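Local atomic coordinates of putative conjugative transposon recombinase (Clostridium difficile, PDB entry 3G13), a protein that probably binds DNA and exchanges its strands as a serine recombinase, this chain being the resolvase-like N-terminal part of the longer protein. Residues L92-Y97 and V127-V132; V108-E111 and N116-T119; A10-S15 and Q30-M35; V43-Y48 and G74-V79. All coordinates share one frame; numbering follows the deposited sequence.

How the contacts relate
From the N terminus, contact 3 closes the first loop, bringing helix 25-37 back onto strand 6-14. Contact 4 follows, setting the loop at the start of strand 78-81 beside strand 42-51 across the strand between them. The two touch through backbone hydrogen bonds between C12 or A10 and Y48. Contact 1 closes a later loop, from helix 91-102 to helix 120-150, and contact 2 is nested inside it, pairing strand 107-110 with 115-116; none of the loops cross. Contact 2 also joins the sheet of contact 4 through Y109 and V79, and reaches contact 3 through E111 and Y32. Contact 1, packing two helices, touches none of the others; its centre is about 24 Å from that of contact 3.

Contact 1: residues L92-Y97 and V127-V132; sequences LDTLKY and VVLSSV
L95 of helix 91-102 lies against L129 and S130 of the long helix 120-150, the two segments running roughly antiparallel with axes 9.7 Å apart and their directions 141° from each other. From CB, which points toward the long helix, the chain of L95 goes on to CG, 3.9 Å from L129 CB, and there forks. Its CD1 rests over backbone, 3.7 Å from L129 O, while CD2 sits 3.7 Å from L129 CB and 3.9 Å from S130 OG. A leucine suits this place because its two methyls reach both residues at once. L129 and L95 lie alongside with their chains running opposite ways, and L129 CD1 ends 3.6 Å from T94 CG2. That methyl lies anti to the backbone N of T94, while OG1 stands anti to the carbonyl carbon (chi1 -53°), beside the N, from where it bonds to N90 O and to Q135 of the second subunit. S130 OG bonds to L126 O. L129 also packs on V128 of the second subunit, so this turn of the long helix lies at the subunit interface. With no hydrogen bond across it and both hydroxyls partnered elsewhere, the contact between these two segments rests on apolar burial.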
loop_
_atom_site.group_PDB
_atom_site.type_symbol
_atom_site.label_atom_id
_atom_site.label_comp_id
_atom_site.label_asym_id
_atom_site.label_seq_id
_atom_site.Cartn_x
_atom_site.Cartn_y
_atom_site.Cartn_z
ATOM N N LEU A 92 -8.915 -3.742 0.143
ATOM C CA LEU A 92 -9.985 -3.594 1.113
ATOM C C LEU A 92 -10.250 -4.863 1.953
ATOM O O LEU A 92 -10.476 -4.778 3.163
ATOM C CB LEU A 92 -11.271 -3.114 0.428
ATOM C CG LEU A 92 -11.280 -1.610 0.136
ATOM C CD1 LEU A 92 -12.535 -1.254 -0.656
ATOM C CD2 LEU A 92 -11.252 -0.825 1.444
ATOM N N ASP A 93 -10.226 -6.017 1.306
ATOM C CA ASP A 93 -10.414 -7.292 2.029
ATOM C C ASP A 93 -9.197 -7.615 2.881
ATOM O O ASP A 93 -9.352 -8.147 3.985
ATOM C CB ASP A 93 -10.683 -8.461 1.070
ATOM C CG ASP A 93 -12.098 -8.430 0.485
ATOM O OD1 ASP A 93 -12.944 -7.690 1.029
ATOM O OD2 ASP A 93 -12.337 -9.142 -0.520
ATOM N N THR A 94 -7.996 -7.307 2.376
ATOM C CA THR A 94 -6.757 -7.528 3.159
ATOM C C THR A 94 -6.845 -6.767 4.486
ATOM O O THR A 94 -6.566 -7.323 5.557
ATOM C CB THR A 94 -5.456 -7.107 2.390
ATOM O OG1 THR A 94 -5.394 -7.733 1.093
ATOM C CG2 THR A 94 -4.223 -7.498 3.184
ATOM N N LEU A 95 -7.236 -5.493 4.399
ATOM C CA LEU A 95 -7.487 -4.645 5.565
ATOM C C LEU A 95 -8.491 -5.230 6.516
ATOM O O LEU A 95 -8.232 -5.356 7.716
ATOM C CB LEU A 95 -7.999 -3.251 5.115
ATOM C CG LEU A 95 -6.927 -2.288 4.624
ATOM C CD1 LEU A 95 -7.587 -1.025 3.971
ATOM C CD2 LEU A 95 -6.048 -1.929 5.840
ATOM N N LYS A 96 -9.664 -5.555 5.968
ATOM C CA LYS A 96 -10.780 -6.080 6.752
ATOM C C LYS A 96 -10.325 -7.297 7.580
ATOM O O LYS A 96 -10.524 -7.336 8.791
ATOM C CB LYS A 96 -11.916 -6.473 5.794
ATOM C CG LYS A 96 -13.069 -7.272 6.368
ATOM C CD LYS A 96 -14.123 -7.516 5.279
ATOM C CE LYS A 96 -15.074 -8.668 5.635
ATOM N NZ LYS A 96 -16.001 -8.344 6.765
ATOM N N TYR A 97 -9.774 -8.305 6.905
ATOM C CA TYR A 97 -9.455 -9.544 7.597
ATOM C C TYR A 97 -8.219 -9.444 8.475
ATOM O O TYR A 97 -8.171 -10.055 9.555
ATOM C CB TYR A 97 -9.351 -10.702 6.606
ATOM C CG TYR A 97 -10.690 -11.004 5.946
ATOM C CD1 TYR A 97 -11.783 -11.406 6.715
ATOM C CD2 TYR A 97 -10.854 -10.897 4.553
ATOM C CE1 TYR A 97 -13.033 -11.683 6.119
ATOM C CE2 TYR A 97 -12.106 -11.180 3.947
ATOM C CZ TYR A 97 -13.177 -11.564 4.749
ATOM O OH TYR A 97 -14.405 -11.849 4.188
ATOM N N VAL A 127 -1.223 0.912 7.796
ATOM C CA VAL A 127 -1.181 2.327 7.415
ATOM C C VAL A 127 -1.064 2.457 5.892
ATOM O O VAL A 127 -1.804 3.233 5.271
ATOM C CB VAL A 127 -0.011 3.111 8.153
ATOM C CG1 VAL A 127 0.324 4.400 7.417
ATOM C CG2 VAL A 127 -0.394 3.464 9.584
ATOM N N VAL A 128 -0.132 1.703 5.295
ATOM C CA VAL A 128 0.136 1.744 3.852
ATOM C C VAL A 128 -1.071 1.225 3.065
ATOM O O VAL A 128 -1.494 1.847 2.106
ATOM C CB VAL A 128 1.430 0.959 3.421
ATOM C CG1 VAL A 128 1.537 0.874 1.901
ATOM C CG2 VAL A 128 2.690 1.637 3.948
ATOM N N LEU A 129 -1.626 0.095 3.495
ATOM C CA LEU A 129 -2.854 -0.440 2.882
ATOM C C LEU A 129 -4.048 0.520 2.973
ATOM O O LEU A 129 -4.825 0.567 2.043
ATOM C CB LEU A 129 -3.268 -1.783 3.467
ATOM C CG LEU A 129 -2.292 -2.953 3.316
ATOM C CD1 LEU A 129 -2.895 -4.238 3.892
ATOM C CD2 LEU A 129 -1.891 -3.111 1.875
ATOM N N SER A 130 -4.192 1.239 4.094
ATOM C CA SER A 130 -5.271 2.210 4.238
ATOM C C SER A 130 -5.134 3.347 3.213
ATOM O O SER A 130 -6.141 3.782 2.651
ATOM C CB SER A 130 -5.335 2.811 5.641
ATOM O OG SER A 130 -5.434 1.806 6.634
ATOM N N SER A 131 -3.897 3.812 2.976
ATOM C CA SER A 131 -3.634 4.894 2.019
ATOM C C SER A 131 -3.846 4.408 0.597
ATOM O O SER A 131 -4.433 5.102 -0.212
ATOM C CB SER A 131 -2.221 5.472 2.178
ATOM O OG SER A 131 -2.238 6.398 3.253
ATOM N N VAL A 132 -3.365 3.199 0.322
ATOM C CA VAL A 132 -3.590 2.539 -0.959
ATOM C C VAL A 132 -5.090 2.368 -1.248
ATOM O O VAL A 132 -5.542 2.723 -2.324
ATOM C CB VAL A 132 -2.847 1.195 -1.032
ATOM C CG1 VAL A 132 -3.254 0.425 -2.253
ATOM C CG2 VAL A 132 -1.314 1.423 -1.064
#

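Contact 2: residues V108-E111 and N116-T119; sequences VYFE and NTLT
V108 and T117 form the tight half of this contact, gripping each other by two hydrogen bonds. T117 N donates to V108 O at 2.9 Å. In return V108 N gives an almost straight bond (177°) to T117 OG1, also 2.9 Å, so a side chain takes the place that a backbone carbonyl would fill in a regular strand pair. The hydroxyl can do this because it stands between the backbone N and the carbonyl carbon, chi1 54°. The methyl of the same threonine faces the core: CG2 lies 3.8 Å from V108 CB and 3.6 Å from F110 CE2. Threonine suits this buried place because one branch bonds to the backbone N while the other packs on V108 and F110. Beyond, F110 meets F87 edge-to-face.

The other half is looser. Y109 and N116, both partly exposed, form a non-hydrogen-bonded antiparallel pair, and their side chains touch where Y109 CD1 meets N116 CB at 3.8 Å, crossing at about a right angle. N116 spends its polarity on its own turn: OD1 accepts from L118 N at 2.8 Å, an Asx turn, while its carbonyl O takes T119 N and T119 OG1. T119 also caps G122 N. The arrangement is that of a short beta-hairpin at the sheet's edge whose second strand ends in a type I turn and an N-capped helix 120-150.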
loop_
_atom_site.group_PDB
_atom_site.type_symbol
_atom_site.label_atom_id
_atom_site.label_comp_id
_atom_site.label_asym_id
_atom_site.label_seq_id
_atom_site.Cartn_x
_atom_site.Cartn_y
_atom_site.Cartn_z
ATOM N N VAL A 108 -1.313 -12.661 11.586
ATOM C CA VAL A 108 -1.040 -13.313 10.326
ATOM C C VAL A 108 0.450 -13.182 10.057
ATOM O O VAL A 108 1.058 -12.133 10.330
ATOM C CB VAL A 108 -1.861 -12.693 9.148
ATOM C CG1 VAL A 108 -1.487 -13.376 7.785
ATOM C CG2 VAL A 108 -3.315 -12.798 9.444
ATOM N N TYR A 109 1.059 -14.275 9.601
ATOM C CA TYR A 109 2.434 -14.202 9.159
ATOM C C TYR A 109 2.486 -14.411 7.642
ATOM O O TYR A 109 2.248 -15.521 7.162
ATOM C CB TYR A 109 3.390 -15.191 9.904
ATOM C CG TYR A 109 4.835 -14.813 9.593
ATOM C CD1 TYR A 109 5.515 -13.928 10.413
ATOM C CD2 TYR A 109 5.487 -15.294 8.460
ATOM C CE1 TYR A 109 6.791 -13.518 10.121
ATOM C CE2 TYR A 109 6.786 -14.877 8.138
ATOM C CZ TYR A 109 7.426 -13.995 8.979
ATOM O OH TYR A 109 8.701 -13.567 8.705
ATOM N N PHE A 110 2.811 -13.325 6.923
ATOM C CA PHE A 110 2.996 -13.315 5.486
ATOM C C PHE A 110 4.420 -13.761 5.202
ATOM O O PHE A 110 5.368 -13.042 5.492
ATOM C CB PHE A 110 2.747 -11.882 4.941
ATOM C CG PHE A 110 1.321 -11.447 5.045
ATOM C CD1 PHE A 110 0.310 -12.119 4.329
ATOM C CD2 PHE A 110 0.962 -10.382 5.870
ATOM C CE1 PHE A 110 -1.021 -11.714 4.436
ATOM C CE2 PHE A 110 -0.354 -9.972 5.955
ATOM C CZ PHE A 110 -1.347 -10.618 5.243
ATOM N N GLU A 111 4.570 -14.969 4.668
ATOM C CA GLU A 111 5.878 -15.586 4.552
ATOM C C GLU A 111 6.791 -14.864 3.549
ATOM O O GLU A 111 7.962 -14.610 3.857
ATOM C CB GLU A 111 5.771 -17.094 4.218
ATOM C CG GLU A 111 4.850 -17.880 5.179
ATOM C CD GLU A 111 4.273 -19.119 4.526
ATOM O OE1 GLU A 111 3.062 -19.357 4.641
ATOM O OE2 GLU A 111 5.037 -19.855 3.891
ATOM N N ASN A 116 4.771 -10.102 10.349
ATOM C CA ASN A 116 3.803 -10.545 11.358
ATOM C C ASN A 116 2.941 -9.334 11.625
ATOM O O ASN A 116 3.460 -8.268 11.961
ATOM C CB ASN A 116 4.500 -11.008 12.652
ATOM C CG ASN A 116 3.509 -11.372 13.780
ATOM O OD1 ASN A 116 2.630 -10.585 14.145
ATOM N ND2 ASN A 116 3.697 -12.562 14.385
ATOM N N THR A 117 1.632 -9.486 11.463
ATOM C CA THR A 117 0.732 -8.313 11.438
ATOM C C THR A 117 0.585 -7.638 12.827
ATOM O O THR A 117 0.067 -6.521 12.913
ATOM C CB THR A 117 -0.668 -8.710 10.926
ATOM O OG1 THR A 117 -1.166 -9.812 11.727
ATOM C CG2 THR A 117 -0.609 -9.083 9.438
ATOM N N LEU A 118 1.087 -8.273 13.886
ATOM C CA LEU A 118 0.986 -7.677 15.233
ATOM C C LEU A 118 2.190 -6.814 15.625
ATOM O O LEU A 118 2.163 -6.173 16.674
ATOM C CB LEU A 118 0.704 -8.761 16.304
ATOM C CG LEU A 118 -0.555 -9.610 16.104
ATOM C CD1 LEU A 118 -0.759 -10.526 17.319
ATOM C CD2 LEU A 118 -1.808 -8.756 15.850
ATOM N N THR A 119 3.218 -6.778 14.772
ATOM C CA THR A 119 4.452 -6.007 15.047
ATOM C C THR A 119 4.225 -4.531 14.626
ATOM O O THR A 119 3.181 -4.190 14.063
ATOM C CB THR A 119 5.685 -6.587 14.305
ATOM O OG1 THR A 119 5.508 -6.492 12.872
ATOM C CG2 THR A 119 5.954 -8.065 14.717
#

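Contact 3: residues A10-S15 and Q30-M35; sequences AYCRVS and QYYTDM
Y32 OH is gripped from two directions: it bonds to E111 OE1, and a water that donates to it at 2.7 Å also donates to Y11 O, linking the helix to the strand. This is the first crossover of a beta-alpha-beta unit, in which helix 25-37 lies against strand 6-14 before the chain returns as strand 42-51. Y11 O has a second partner in T81 OG1, so the carbonyl joins the neighbouring strand as well as the water.

Below the hydroxyl the contact is apolar. A10 and C12, two positions apart, both direct their side chains toward the helix, while Y11 between them turns the other way to meet F64 and D50. The ring of Y32, directed at them by CG standing anti to the carbonyl carbon (chi1 -73°), takes the methyl of A10 over one face, a CH-pi contact with CB 3.5 Å from the ring centroid and 17° off its normal. Alanine is small enough to allow the ring to come this near to the strand. C12 fits further along in an oblique sulfur-aromatic contact, SG 3.6 Å from Y32 CE2. Tyrosine suits the site because its ring spans both residues while its hydroxyl reaches past them to E111 and the water. On the face of the ring opposite A10, Y31 CD2 lies 3.8 Å above the plane, over the centre.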
loop_
_atom_site.group_PDB
_atom_site.type_symbol
_atom_site.label_atom_id
_atom_site.label_comp_id
_atom_site.label_asym_id
_atom_site.label_seq_id
_atom_site.Cartn_x
_atom_site.Cartn_y
_atom_site.Cartn_z
ATOM N N ALA A 10 -2.481 -22.629 8.824
ATOM C CA ALA A 10 -1.954 -22.148 7.536
ATOM C C ALA A 10 -3.110 -21.950 6.608
ATOM O O ALA A 10 -4.036 -22.759 6.609
ATOM C CB ALA A 10 -0.949 -23.131 6.918
ATOM N N TYR A 11 -3.057 -20.860 5.841
ATOM C CA TYR A 11 -3.980 -20.661 4.725
ATOM C C TYR A 11 -3.317 -20.805 3.359
ATOM O O TYR A 11 -2.328 -20.128 3.067
ATOM C CB TYR A 11 -4.742 -19.328 4.822
ATOM C CG TYR A 11 -5.734 -19.273 3.682
ATOM C CD1 TYR A 11 -6.925 -20.018 3.740
ATOM C CD2 TYR A 11 -5.438 -18.573 2.503
ATOM C CE1 TYR A 11 -7.804 -20.046 2.690
ATOM C CE2 TYR A 11 -6.339 -18.573 1.439
ATOM C CZ TYR A 11 -7.528 -19.330 1.550
ATOM O OH TYR A 11 -8.440 -19.364 0.527
ATOM N N CYS A 12 -3.874 -21.681 2.519
ATOM C CA CYS A 12 -3.270 -22.028 1.228
ATOM C C CYS A 12 -4.172 -21.713 0.039
ATOM O O CYS A 12 -5.400 -21.917 0.100
ATOM C CB CYS A 12 -2.914 -23.525 1.158
ATOM S SG CYS A 12 -2.060 -24.204 2.609
ATOM N N ARG A 13 -3.556 -21.231 -1.038
ATOM C CA ARG A 13 -4.202 -21.178 -2.335
ATOM C C ARG A 13 -3.653 -22.352 -3.137
ATOM O O ARG A 13 -2.428 -22.494 -3.257
ATOM C CB ARG A 13 -3.931 -19.859 -3.056
ATOM C CG ARG A 13 -4.670 -19.743 -4.377
ATOM C CD ARG A 13 -4.466 -18.364 -4.995
ATOM N NE ARG A 13 -3.094 -18.211 -5.479
ATOM C CZ ARG A 13 -2.500 -17.050 -5.692
ATOM N NH1 ARG A 13 -3.140 -15.903 -5.467
ATOM N NH2 ARG A 13 -1.257 -17.046 -6.135
ATOM N N VAL A 14 -4.558 -23.202 -3.645
ATOM C CA VAL A 14 -4.183 -24.430 -4.375
ATOM C C VAL A 14 -4.230 -24.187 -5.878
ATOM O O VAL A 14 -5.244 -23.707 -6.399
ATOM C CB VAL A 14 -5.107 -25.655 -4.038
ATOM C CG1 VAL A 14 -4.768 -26.871 -4.940
ATOM C CG2 VAL A 14 -4.963 -26.039 -2.591
ATOM N N SER A 15 -3.137 -24.529 -6.557
ATOM C CA SER A 15 -3.033 -24.361 -8.009
ATOM C C SER A 15 -3.882 -25.350 -8.797
ATOM O O SER A 15 -4.025 -26.521 -8.422
ATOM C CB SER A 15 -1.590 -24.472 -8.487
ATOM O OG SER A 15 -1.492 -24.096 -9.859
ATOM N N GLN A 30 1.801 -31.087 3.350
ATOM C CA GLN A 30 3.020 -31.637 3.967
ATOM C C GLN A 30 3.990 -30.538 4.431
ATOM O O GLN A 30 4.564 -30.649 5.497
ATOM C CB GLN A 30 3.771 -32.594 3.026
ATOM C CG GLN A 30 2.963 -33.807 2.582
ATOM C CD GLN A 30 3.849 -34.811 1.876
ATOM O OE1 GLN A 30 5.052 -34.880 2.143
ATOM N NE2 GLN A 30 3.272 -35.586 0.982
ATOM N N TYR A 31 4.168 -29.496 3.615
ATOM C CA TYR A 31 5.078 -28.419 3.964
ATOM C C TYR A 31 4.693 -27.806 5.317
ATOM O O TYR A 31 5.529 -27.741 6.228
ATOM C CB TYR A 31 5.127 -27.318 2.882
ATOM C CG TYR A 31 5.911 -26.135 3.388
ATOM C CD1 TYR A 31 7.300 -26.180 3.444
ATOM C CD2 TYR A 31 5.264 -24.995 3.869
ATOM C CE1 TYR A 31 8.032 -25.098 3.976
ATOM C CE2 TYR A 31 5.979 -23.924 4.379
ATOM C CZ TYR A 31 7.349 -23.974 4.421
ATOM O OH TYR A 31 8.068 -22.907 4.929
ATOM N N TYR A 32 3.444 -27.355 5.445
ATOM C CA TYR A 32 3.003 -26.692 6.683
ATOM C C TYR A 32 2.940 -27.610 7.879
ATOM O O TYR A 32 3.245 -27.191 8.972
ATOM C CB TYR A 32 1.663 -25.987 6.493
ATOM C CG TYR A 32 1.795 -24.726 5.669
ATOM C CD1 TYR A 32 2.461 -23.602 6.184
ATOM C CD2 TYR A 32 1.251 -24.659 4.370
ATOM C CE1 TYR A 32 2.572 -22.418 5.408
ATOM C CE2 TYR A 32 1.348 -23.504 3.601
ATOM C CZ TYR A 32 2.009 -22.379 4.119
ATOM O OH TYR A 32 2.094 -21.240 3.334
ATOM N N THR A 33 2.574 -28.877 7.670
ATOM C CA THR A 33 2.502 -29.814 8.790
ATOM C C THR A 33 3.898 -30.008 9.387
ATOM O O THR A 33 4.063 -29.938 10.584
ATOM C CB THR A 33 1.884 -31.188 8.382
ATOM O OG1 THR A 33 0.585 -30.951 7.832
ATOM C CG2 THR A 33 1.737 -32.090 9.591
ATOM N N ASP A 34 4.869 -30.235 8.525
ATOM C CA ASP A 34 6.244 -30.415 8.925
ATOM C C ASP A 34 6.826 -29.111 9.508
ATOM O O ASP A 34 7.474 -29.141 10.553
ATOM C CB ASP A 34 7.040 -30.885 7.716
ATOM C CG ASP A 34 8.542 -30.904 7.959
ATOM O OD1 ASP A 34 9.048 -31.848 8.640
ATOM O OD2 ASP A 34 9.199 -29.975 7.449
HETATM N N MSE A 35 6.589 -27.985 8.841
HETATM C CA MSE A 35 7.141 -26.712 9.314
HETATM C C MSE A 35 6.600 -26.369 10.703
HETATM O O MSE A 35 7.357 -25.984 11.594
HETATM C CB MSE A 35 6.894 -25.574 8.316
HETATM C CG MSE A 35 7.670 -24.295 8.641
HETATM SE SE MSE A 35 6.577 -23.108 9.846
HETATM C CE MSE A 35 5.316 -22.551 8.412
HETATM O O HOH W 1 0.099 -20.251 1.860
#

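Contact 4: residues V43-Y48 and G74-V79; sequences VLADIY and GEIDMV
A mainly apolar contact with a water bridge beside it joins strand 42-51 to the loop leading into strand 78-81, two elements kept apart in the sheet by strand 6-14. A45 and Y48 both point toward the loop although they are three positions apart, an odd spacing that would put them on opposite faces of a regular strand; the irregular backbone at A45 (phi -79°, psi -66°) lets both turn to the same side. A45 CB meets E75 O at 3.6 Å and I76 CG1 at 3.9 Å, a place where a methyl suffices. I76 CG1 lies anti to the carbonyl carbon (chi1 -62°) and the chain continues nearly straight, carrying CD1 to 3.5 Å from Y48 OH and 3.8 Å from Y48 CE2, obliquely to the ring. Its length spans both partners, and I76 and Y48 also rest on A9 of strand 6-14. Y48 OH bonds to D70 OD2, and a water donates to it and to E75 OE1, 2.9 Å each. G74 ends helix 62-72 with a Schellman motif, the positive phi suiting glycine. The layout is that of a beta-alpha-beta crossover between parallel strands 42-51 and 78-81, in which helix 62-72 carries the chain past strand 6-14.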
loop_
_atom_site.group_PDB
_atom_site.type_symbol
_atom_site.label_atom_id
_atom_site.label_comp_id
_atom_site.label_asym_id
_atom_site.label_seq_id
_atom_site.Cartn_x
_atom_site.Cartn_y
_atom_site.Cartn_z
ATOM N N VAL A 43 1.226 -25.701 18.271
ATOM C CA VAL A 43 0.375 -26.848 17.946
ATOM C C VAL A 43 -0.401 -26.467 16.699
ATOM O O VAL A 43 -0.902 -25.350 16.602
ATOM C CB VAL A 43 -0.542 -27.307 19.158
ATOM C CG1 VAL A 43 -1.483 -26.179 19.640
ATOM C CG2 VAL A 43 -1.346 -28.581 18.803
ATOM N N LEU A 44 -0.452 -27.388 15.732
ATOM C CA LEU A 44 -1.215 -27.208 14.497
ATOM C C LEU A 44 -2.714 -27.184 14.804
ATOM O O LEU A 44 -3.244 -28.133 15.417
ATOM C CB LEU A 44 -0.880 -28.318 13.483
ATOM C CG LEU A 44 -1.642 -28.410 12.137
ATOM C CD1 LEU A 44 -1.443 -27.181 11.270
ATOM C CD2 LEU A 44 -1.227 -29.694 11.403
ATOM N N ALA A 45 -3.364 -26.075 14.432
ATOM C CA ALA A 45 -4.821 -25.945 14.502
ATOM C C ALA A 45 -5.371 -26.686 13.287
ATOM O O ALA A 45 -5.967 -27.753 13.437
ATOM C CB ALA A 45 -5.247 -24.469 14.515
ATOM N N ASP A 46 -5.096 -26.175 12.079
ATOM C CA ASP A 46 -5.580 -26.815 10.886
ATOM C C ASP A 46 -4.906 -26.201 9.675
ATOM O O ASP A 46 -4.187 -25.185 9.765
ATOM C CB ASP A 46 -7.139 -26.749 10.815
ATOM C CG ASP A 46 -7.749 -27.859 9.937
ATOM O OD1 ASP A 46 -6.997 -28.689 9.358
ATOM O OD2 ASP A 46 -8.979 -27.831 9.758
ATOM N N ILE A 47 -5.089 -26.858 8.551
ATOM C CA ILE A 47 -4.643 -26.352 7.282
ATOM C C ILE A 47 -5.898 -26.074 6.444
ATOM O O ILE A 47 -6.776 -26.932 6.310
ATOM C CB ILE A 47 -3.629 -27.299 6.620
ATOM C CG1 ILE A 47 -2.358 -27.362 7.505
ATOM C CG2 ILE A 47 -3.325 -26.854 5.137
ATOM C CD1 ILE A 47 -1.349 -28.361 7.110
ATOM N N TYR A 48 -5.986 -24.842 5.958
ATOM C CA TYR A 48 -7.147 -24.349 5.235
ATOM C C TYR A 48 -6.690 -24.062 3.827
ATOM O O TYR A 48 -5.594 -23.551 3.626
ATOM C CB TYR A 48 -7.677 -23.095 5.892
ATOM C CG TYR A 48 -8.089 -23.274 7.339
ATOM C CD1 TYR A 48 -9.432 -23.488 7.678
ATOM C CD2 TYR A 48 -7.144 -23.220 8.370
ATOM C CE1 TYR A 48 -9.832 -23.641 9.001
ATOM C CE2 TYR A 48 -7.528 -23.390 9.722
ATOM C CZ TYR A 48 -8.876 -23.604 10.023
ATOM O OH TYR A 48 -9.287 -23.760 11.333
ATOM N N GLY A 74 -11.797 -18.719 18.628
ATOM C CA GLY A 74 -10.646 -18.869 19.524
ATOM C C GLY A 74 -9.768 -20.088 19.272
ATOM O O GLY A 74 -8.970 -20.481 20.132
ATOM N N GLU A 75 -9.881 -20.675 18.086
ATOM C CA GLU A 75 -9.097 -21.881 17.760
ATOM C C GLU A 75 -7.699 -21.591 17.213
ATOM O O GLU A 75 -6.880 -22.507 17.099
ATOM C CB GLU A 75 -9.866 -22.761 16.775
ATOM C CG GLU A 75 -10.969 -23.535 17.447
ATOM C CD GLU A 75 -11.959 -24.119 16.465
ATOM O OE1 GLU A 75 -11.545 -24.558 15.355
ATOM O OE2 GLU A 75 -13.162 -24.136 16.806
ATOM N N ILE A 76 -7.425 -20.327 16.860
ATOM C CA ILE A 76 -6.190 -20.004 16.115
ATOM C C ILE A 76 -5.553 -18.743 16.687
ATOM O O ILE A 76 -6.262 -17.744 16.890
ATOM C CB ILE A 76 -6.487 -19.803 14.601
ATOM C CG1 ILE A 76 -7.052 -21.096 13.970
ATOM C CG2 ILE A 76 -5.233 -19.295 13.820
ATOM C CD1 ILE A 76 -7.641 -20.913 12.580
ATOM N N ASP A 77 -4.240 -18.788 16.940
ATOM C CA ASP A 77 -3.496 -17.624 17.474
ATOM C C ASP A 77 -2.663 -16.941 16.404
ATOM O O ASP A 77 -2.389 -15.743 16.488
ATOM C CB ASP A 77 -2.575 -18.012 18.647
ATOM C CG ASP A 77 -3.331 -18.586 19.843
ATOM O OD1 ASP A 77 -4.308 -17.935 20.329
ATOM O OD2 ASP A 77 -2.927 -19.677 20.308
HETATM N N MSE A 78 -2.255 -17.717 15.408
HETATM C CA MSE A 78 -1.436 -17.238 14.310
HETATM C C MSE A 78 -1.714 -18.057 13.038
HETATM O O MSE A 78 -1.761 -19.297 13.058
HETATM C CB MSE A 78 0.069 -17.220 14.679
HETATM C CG MSE A 78 0.958 -16.617 13.576
HETATM SE SE MSE A 78 2.810 -16.265 14.084
HETATM C CE MSE A 78 2.779 -14.365 13.764
ATOM N N VAL A 79 -1.920 -17.335 11.949
ATOM C CA VAL A 79 -2.088 -17.920 10.609
ATOM C C VAL A 79 -0.930 -17.636 9.682
ATOM O O VAL A 79 -0.614 -16.479 9.414
ATOM C CB VAL A 79 -3.358 -17.338 9.897
ATOM C CG1 VAL A 79 -3.619 -18.096 8.565
ATOM C CG2 VAL A 79 -4.551 -17.446 10.798
HETATM O O HOH W 2 -8.980 -24.952 13.987
#